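Local structure of tailspike protein (Acinetobacter phage vB_ApiP_P1, 6E1R) at residues 462-467 with 549-554. The protein forms the trimeric tailspike with which the phage probably recognises and cleaves the capsular polysaccharide of its Acinetobacter host. Residues are numbered along the deposited sequence; the frame is centred on the assembly and turned at random.
Sequences ASYGGR and GNVQAT
Asn-550, the centre of an inverse gamma turn, still forms an antiparallel hydrogen-bonded pair with Gly-465, just where the chain turns from one sheet to another. Gly-465 N donates to Asn-550 O at 3.0 Å in a nearly straight bond (169°), coming from well above the carbonyl plane; the return bond from Asn-550 N to Gly-465 O is weak, bent to 129°. Within the turn, Val-551 N reaches Gly-549 O, also weakly. The adjacent pair, Gly-466 with Gly-549, is non-hydrogen-bonded, their CA atoms 4.5 Å apart. Gly-466, having no side chain, leaves room for Val-551, whose CG1 lies 3.7 Å from Gly-466 CA. The other methyl of Val-551, CG2, is anti to the backbone N and meets Tyr-464 CD1 at 3.9 Å, approaching the ring at a slant. Tyr-464 OH is hydrogen-bonded to Asn-527, and Asn-550 OD1 to ND2 of Asn-471 of the second subunit. In the C-terminal beta domain of the trimer, this buried corner links two antiparallel sheets: strand 465-474 lies between 539-548 and 484-494, whereas after the turn strand 552-553 joins the edge of 448-455, with Leu-454 packed against both Tyr-464 and Val-551.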
# COMPACT_ATOMS: atom_id res chain seq x y z
N ALA A 462 -9.78 19.11 42.51
CA ALA A 462 -8.68 19.84 43.11
C ALA A 462 -8.94 21.34 43.06
O ALA A 462 -9.85 21.83 42.39
CB ALA A 462 -7.37 19.50 42.41
N SER A 463 -8.12 22.08 43.80
CA SER A 463 -8.21 23.54 43.81
C SER A 463 -7.80 24.08 42.44
O SER A 463 -6.67 23.86 41.99
CB SER A 463 -7.31 24.12 44.90
OG SER A 463 -7.69 23.64 46.18
N TYR A 464 -8.72 24.77 41.78
CA TYR A 464 -8.40 25.37 40.49
C TYR A 464 -7.84 26.78 40.69
O TYR A 464 -7.89 27.35 41.78
CB TYR A 464 -9.63 25.40 39.58
CG TYR A 464 -10.88 25.99 40.19
CD1 TYR A 464 -11.11 27.37 40.16
CD2 TYR A 464 -11.85 25.18 40.77
CE1 TYR A 464 -12.25 27.91 40.70
CE2 TYR A 464 -13.00 25.72 41.31
CZ TYR A 464 -13.20 27.09 41.28
OH TYR A 464 -14.34 27.62 41.82
N GLY A 465 -7.29 27.33 39.62
CA GLY A 465 -6.69 28.64 39.65
C GLY A 465 -6.22 29.09 38.29
O GLY A 465 -5.33 28.46 37.69
N GLY A 466 -6.79 30.16 37.77
CA GLY A 466 -6.42 30.63 36.46
C GLY A 466 -7.06 31.95 36.11
O GLY A 466 -7.54 32.67 36.98
N ARG A 467 -7.07 32.24 34.81
CA ARG A 467 -7.57 33.49 34.27
C ARG A 467 -8.78 33.23 33.38
O ARG A 467 -8.86 32.20 32.71
CB ARG A 467 -6.46 34.19 33.48
CG ARG A 467 -6.70 35.64 33.11
CD ARG A 467 -5.70 36.04 32.03
NE ARG A 467 -4.36 35.52 32.34
CZ ARG A 467 -3.46 35.19 31.42
NH1 ARG A 467 -3.74 35.32 30.13
NH2 ARG A 467 -2.27 34.74 31.79
N GLY A 549 -4.61 28.70 32.27
CA GLY A 549 -4.09 28.19 33.52
C GLY A 549 -4.80 26.94 34.00
O GLY A 549 -5.32 26.16 33.20
N ASN A 550 -4.84 26.74 35.32
CA ASN A 550 -5.43 25.55 35.91
C ASN A 550 -6.93 25.72 36.17
O ASN A 550 -7.41 25.50 37.28
CB ASN A 550 -4.70 25.20 37.20
CG ASN A 550 -3.26 24.79 36.96
OD1 ASN A 550 -2.34 25.36 37.54
ND2 ASN A 550 -3.06 23.81 36.09
N VAL A 551 -7.68 26.09 35.13
CA VAL A 551 -9.13 26.24 35.26
C VAL A 551 -9.77 26.01 33.90
O VAL A 551 -9.19 26.33 32.85
CB VAL A 551 -9.51 27.63 35.84
CG1 VAL A 551 -9.21 28.74 34.84
CG2 VAL A 551 -10.98 27.65 36.26
N GLN A 552 -10.96 25.42 33.92
CA GLN A 552 -11.75 25.18 32.72
C GLN A 552 -13.20 25.55 32.98
O GLN A 552 -13.70 25.37 34.09
CB GLN A 552 -11.65 23.71 32.28
CG GLN A 552 -12.17 22.72 33.31
CD GLN A 552 -12.22 21.30 32.79
OE1 GLN A 552 -11.98 21.04 31.61
NE2 GLN A 552 -12.53 20.36 33.68
N ALA A 553 -13.86 26.09 31.96
CA ALA A 553 -15.26 26.48 32.04
C ALA A 553 -16.09 25.48 31.24
O ALA A 553 -15.98 25.43 30.01
CB ALA A 553 -15.46 27.91 31.52
N THR A 554 -16.90 24.70 31.94
CA THR A 554 -17.72 23.67 31.29
C THR A 554 -19.20 23.86 31.61
O THR A 554 -20.05 23.15 31.07
CB THR A 554 -17.29 22.26 31.71
OG1 THR A 554 -17.50 22.09 33.12
CG2 THR A 554 -15.82 22.02 31.39
OXT THR A 554 -19.58 24.71 32.40